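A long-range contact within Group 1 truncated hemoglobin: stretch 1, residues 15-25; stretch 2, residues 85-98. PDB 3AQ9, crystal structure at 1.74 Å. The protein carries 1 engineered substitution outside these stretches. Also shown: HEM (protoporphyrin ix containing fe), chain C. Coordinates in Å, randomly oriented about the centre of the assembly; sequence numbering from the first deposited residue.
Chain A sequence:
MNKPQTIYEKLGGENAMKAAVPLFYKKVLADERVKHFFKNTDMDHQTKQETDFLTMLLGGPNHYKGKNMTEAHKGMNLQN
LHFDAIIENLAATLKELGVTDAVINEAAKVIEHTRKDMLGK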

# COMPACT_ATOMS: atom_id res chain seq x y z
N ASN A 15 3.70 14.37 4.81
CA ASN A 15 2.47 14.50 5.63
C ASN A 15 1.33 13.80 4.94
O ASN A 15 0.43 13.26 5.62
CB ASN A 15 2.13 15.92 5.77
CG ASN A 15 3.15 16.68 6.64
OD1 ASN A 15 4.05 16.05 7.21
ND2 ASN A 15 3.10 17.98 6.62
N ALA A 16 1.36 13.75 3.59
CA ALA A 16 0.27 13.02 2.87
C ALA A 16 0.46 11.51 3.04
O ALA A 16 -0.54 10.82 3.24
CB ALA A 16 0.29 13.34 1.33
N MET A 17 1.67 11.00 2.99
CA MET A 17 1.86 9.57 3.11
C MET A 17 1.45 9.14 4.56
O MET A 17 0.89 8.03 4.72
CB MET A 17 3.31 9.17 2.88
CG MET A 17 3.36 7.70 2.87
SD MET A 17 2.53 6.91 1.35
CE MET A 17 3.01 8.42 0.21
N LYS A 18 1.85 9.91 5.54
CA LYS A 18 1.51 9.57 6.93
C LYS A 18 0.02 9.53 7.18
O LYS A 18 -0.45 8.82 8.10
CB LYS A 18 2.20 10.53 7.92
CG LYS A 18 3.72 10.14 7.90
CD LYS A 18 4.30 11.02 9.02
CE LYS A 18 5.75 10.58 9.16
NZ LYS A 18 6.25 11.36 10.32
N ALA A 19 -0.74 10.38 6.47
CA ALA A 19 -2.23 10.33 6.57
C ALA A 19 -2.79 9.18 5.68
O ALA A 19 -3.75 8.50 6.06
CB ALA A 19 -2.81 11.69 6.14
N ALA A 20 -2.18 8.90 4.54
CA ALA A 20 -2.76 7.92 3.61
C ALA A 20 -2.69 6.48 4.17
O ALA A 20 -3.64 5.71 4.05
CB ALA A 20 -1.97 7.99 2.31
N VAL A 21 -1.54 6.13 4.78
CA VAL A 21 -1.45 4.70 5.20
C VAL A 21 -2.50 4.32 6.26
O VAL A 21 -3.14 3.29 6.09
CB VAL A 21 -0.02 4.29 5.56
CG1 VAL A 21 -0.03 2.80 5.98
CG2 VAL A 21 0.83 4.39 4.27
N PRO A 22 -2.72 5.13 7.31
CA PRO A 22 -3.75 4.71 8.32
C PRO A 22 -5.16 4.80 7.74
O PRO A 22 -6.05 4.04 8.14
CB PRO A 22 -3.60 5.69 9.47
CG PRO A 22 -2.24 6.35 9.25
CD PRO A 22 -1.79 6.18 7.83
N LEU A 23 -5.35 5.72 6.78
CA LEU A 23 -6.70 5.75 6.17
C LEU A 23 -6.91 4.51 5.30
O LEU A 23 -7.97 3.83 5.33
CB LEU A 23 -6.91 7.01 5.30
CG LEU A 23 -8.27 7.11 4.58
CD1 LEU A 23 -9.52 6.72 5.53
CD2 LEU A 23 -8.39 8.57 3.90
N PHE A 24 -5.88 4.13 4.57
CA PHE A 24 -5.93 2.95 3.76
C PHE A 24 -6.14 1.75 4.67
O PHE A 24 -7.02 0.91 4.37
CB PHE A 24 -4.57 2.87 3.06
CG PHE A 24 -4.17 1.49 2.54
CD1 PHE A 24 -4.82 0.97 1.37
CD2 PHE A 24 -3.18 0.74 3.16
CE1 PHE A 24 -4.43 -0.30 0.90
CE2 PHE A 24 -2.77 -0.53 2.64
CZ PHE A 24 -3.38 -1.03 1.53
N TYR A 25 -5.43 1.65 5.80
CA TYR A 25 -5.79 0.49 6.70
C TYR A 25 -7.19 0.59 7.28
O TYR A 25 -7.76 -0.47 7.58
CB TYR A 25 -4.72 0.29 7.80
CG TYR A 25 -3.65 -0.57 7.18
CD1 TYR A 25 -2.37 -0.08 6.93
CD2 TYR A 25 -4.00 -1.89 6.79
CE1 TYR A 25 -1.44 -0.89 6.22
CE2 TYR A 25 -3.10 -2.66 6.18
CZ TYR A 25 -1.86 -2.18 5.91
OH TYR A 25 -1.14 -3.17 5.26
N ALA A 85 -8.20 -5.87 -4.23
CA ALA A 85 -8.83 -5.16 -3.12
C ALA A 85 -7.85 -4.14 -2.52
O ALA A 85 -8.25 -3.04 -2.15
CB ALA A 85 -9.27 -6.21 -2.00
N ILE A 86 -6.60 -4.57 -2.38
CA ILE A 86 -5.60 -3.59 -1.85
C ILE A 86 -5.52 -2.39 -2.79
O ILE A 86 -5.52 -1.24 -2.32
CB ILE A 86 -4.19 -4.25 -1.68
CG1 ILE A 86 -4.28 -5.32 -0.58
CG2 ILE A 86 -3.05 -3.13 -1.51
CD1 ILE A 86 -4.71 -4.85 0.76
N ILE A 87 -5.35 -2.60 -4.09
CA ILE A 87 -5.26 -1.42 -5.01
C ILE A 87 -6.51 -0.58 -4.97
O ILE A 87 -6.41 0.69 -4.89
CB ILE A 87 -5.08 -1.90 -6.47
CG1 ILE A 87 -3.75 -2.64 -6.58
CG2 ILE A 87 -5.22 -0.72 -7.48
CD1 ILE A 87 -2.43 -1.71 -6.49
N GLU A 88 -7.70 -1.23 -4.94
CA GLU A 88 -8.92 -0.42 -4.87
C GLU A 88 -8.97 0.46 -3.60
O GLU A 88 -9.42 1.63 -3.65
CB GLU A 88 -10.20 -1.25 -4.82
CG GLU A 88 -10.32 -1.96 -6.23
CD GLU A 88 -11.41 -3.03 -6.22
OE1 GLU A 88 -12.15 -3.18 -5.25
OE2 GLU A 88 -11.47 -3.73 -7.27
N ASN A 89 -8.58 -0.17 -2.49
CA ASN A 89 -8.59 0.62 -1.22
C ASN A 89 -7.54 1.72 -1.20
O ASN A 89 -7.81 2.81 -0.65
CB ASN A 89 -8.40 -0.28 0.01
CG ASN A 89 -9.69 -1.07 0.31
OD1 ASN A 89 -10.70 -0.48 0.60
ND2 ASN A 89 -9.64 -2.38 0.25
N LEU A 90 -6.38 1.45 -1.78
CA LEU A 90 -5.34 2.55 -1.84
C LEU A 90 -5.87 3.66 -2.76
O LEU A 90 -5.79 4.83 -2.44
CB LEU A 90 -4.02 1.98 -2.40
CG LEU A 90 -2.98 3.13 -2.37
CD1 LEU A 90 -2.77 3.58 -0.92
CD2 LEU A 90 -1.67 2.57 -2.80
N ALA A 91 -6.44 3.29 -3.91
CA ALA A 91 -6.97 4.34 -4.81
C ALA A 91 -8.05 5.14 -4.14
O ALA A 91 -8.03 6.38 -4.27
CB ALA A 91 -7.49 3.71 -6.15
N ALA A 92 -8.96 4.47 -3.44
CA ALA A 92 -10.11 5.17 -2.77
C ALA A 92 -9.54 6.14 -1.67
O ALA A 92 -10.06 7.25 -1.48
CB ALA A 92 -11.03 4.21 -2.20
N THR A 93 -8.47 5.67 -1.01
CA THR A 93 -7.81 6.50 0.05
C THR A 93 -7.26 7.79 -0.56
O THR A 93 -7.46 8.91 -0.06
CB THR A 93 -6.66 5.69 0.70
OG1 THR A 93 -7.28 4.57 1.40
CG2 THR A 93 -5.88 6.54 1.71
N LEU A 94 -6.46 7.60 -1.62
CA LEU A 94 -5.86 8.79 -2.26
C LEU A 94 -6.94 9.73 -2.82
O LEU A 94 -6.77 10.94 -2.74
CB LEU A 94 -4.90 8.29 -3.38
CG LEU A 94 -3.66 7.48 -2.90
CD1 LEU A 94 -2.76 7.14 -4.02
CD2 LEU A 94 -2.79 8.24 -1.85
N LYS A 95 -8.05 9.16 -3.36
CA LYS A 95 -9.14 10.02 -3.91
C LYS A 95 -9.67 10.84 -2.75
O LYS A 95 -9.95 12.08 -2.87
CB LYS A 95 -10.32 9.10 -4.41
CG LYS A 95 -11.40 9.87 -5.25
CD LYS A 95 -10.58 10.44 -6.53
CE LYS A 95 -11.17 11.63 -7.38
NZ LYS A 95 -12.47 11.13 -7.95
N GLU A 96 -9.92 10.14 -1.65
CA GLU A 96 -10.60 10.80 -0.45
C GLU A 96 -9.70 11.88 0.09
O GLU A 96 -10.18 12.93 0.65
CB GLU A 96 -11.02 9.72 0.57
CG GLU A 96 -11.75 10.21 1.88
CD GLU A 96 -12.23 8.99 2.73
OE1 GLU A 96 -12.06 7.93 2.21
OE2 GLU A 96 -12.81 9.16 3.86
N LEU A 97 -8.40 11.72 -0.03
CA LEU A 97 -7.40 12.72 0.32
C LEU A 97 -7.26 13.86 -0.70
O LEU A 97 -6.54 14.81 -0.45
CB LEU A 97 -6.01 12.14 0.62
CG LEU A 97 -6.14 11.18 1.82
CD1 LEU A 97 -4.75 10.52 1.96
CD2 LEU A 97 -6.50 12.03 3.12
N GLY A 98 -7.96 13.78 -1.84
CA GLY A 98 -7.94 14.91 -2.80
C GLY A 98 -6.92 14.76 -3.90
O GLY A 98 -6.69 15.71 -4.63
CHA HEM C . 3.37 -7.49 5.16
CHB HEM C . -1.20 -8.66 3.82
CHC HEM C . -0.47 -6.60 -0.47
CHD HEM C . 3.37 -4.27 1.49
C1A HEM C . 2.08 -7.98 5.15
C2A HEM C . 1.46 -8.78 6.22
C3A HEM C . 0.22 -9.05 5.86
C4A HEM C . -0.02 -8.52 4.54
CMA HEM C . -0.89 -9.82 6.59
CAA HEM C . 2.16 -9.06 7.61
CBA HEM C . 2.41 -10.44 8.26
CGA HEM C . 2.72 -9.88 9.78
O1A HEM C . 3.87 -9.37 10.00
O2A HEM C . 1.78 -9.55 10.60
C1B HEM C . -1.33 -8.24 2.47
C2B HEM C . -2.47 -8.66 1.67
C3B HEM C . -2.21 -8.17 0.45
C4B HEM C . -0.98 -7.42 0.57
CMB HEM C . -3.66 -9.51 2.08
CAB HEM C . -3.10 -8.38 -0.79
CBB HEM C . -2.40 -8.71 -1.86
C1C HEM C . 0.60 -5.72 -0.28
C2C HEM C . 1.00 -4.69 -1.21
C3C HEM C . 2.03 -4.06 -0.62
C4C HEM C . 2.31 -4.65 0.66
CMC HEM C . 0.26 -4.40 -2.58
CAC HEM C . 2.85 -2.81 -1.11
CBC HEM C . 2.79 -2.41 -2.38
C1D HEM C . 3.70 -4.98 2.65
C2D HEM C . 4.82 -4.60 3.47
C3D HEM C . 4.82 -5.57 4.54
C4D HEM C . 3.71 -6.43 4.26
CMD HEM C . 5.85 -3.46 3.32
CAD HEM C . 5.78 -5.62 5.70
CBD HEM C . 7.01 -6.37 5.44
CGD HEM C . 7.95 -6.21 6.66
O1D HEM C . 9.14 -6.47 6.54
O2D HEM C . 7.40 -6.11 7.84
NA HEM C . 1.12 -7.87 4.16
NB HEM C . -0.32 -7.48 1.85
NC HEM C . 1.41 -5.69 0.82
ND HEM C . 2.95 -6.08 3.14
FE HEM C . 1.30 -6.82 2.49
O HOH W 1 0.23 -5.12 3.40

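Two helical segments, one spanning residues 15-25 and one running from 85 toward the end of its stretch, cross at 129° between their N-to-C directions, so they run more antiparallel than parallel, and their axes approach to 8.9 Å. The backbones come nearest at F24 and T93, whose CA atoms lie 5.5 Å apart. No hydrogen bond joins the two stretches; the contact rests on shape and on apolar packing.

The largest bump is F24. Its side chain is a knob set in a hole formed by I86, N89, L90 and T93, a diamond of residues spaced three, four and seven apart as successive helical turns provide. The ring enters edge first: CD1 of F24 comes within 3.5 Å of the backbone N of L90, and CE1 of F24 lies 3.5 Å from the backbone O of I86. A flat ring suits this slot because its thin edge can lie close against the helix backbone while the same edge meets side chains: CZ of F24 is 3.7 Å from CG2 of I86, and CD1 of F24 is 4.0 Å from CB of L90. N89 lines the hole with its CB, 4.0 Å from CD1 of F24, while the end of its side chain leads away, taking the polar amide out of the apolar contact.

T93, a compact residue, lies where the backbones are closest. Its OG1 sits 3.2 Å from CA of F24, and its CG2 packs 3.3 Å from the carbonyl O of A20 and 3.8 Å from CB of L23. A hydroxyl can be buried here because OG1 donates a hydrogen bond to O of N89, one turn back in its own helix, at 2.8 Å. The carbonyl of A20 is likewise used within its own helix, accepting from N of F24 at 2.8 Å.

One turn before F24, A20 presents only a methyl group, and the low surface there receives the branched ends of leucines. CD1 of L97 lies 3.8 Å from CB of A20, and CD2 of L94 reaches to 4.2 Å from that CB, although the CA-to-CB bond of L94 points away. L23 then supplies a bump of its own: its CD2 packs 4.0 Å from CD2 of L97 and 4.0 Å from CD of E96, touching the carboxylate end of a residue in an exposed position.

Just past L97, G98 takes up positive phi in a Schellman motif, a conformation in which a CB would jam against the carbonyl O of L97, so glycine fits.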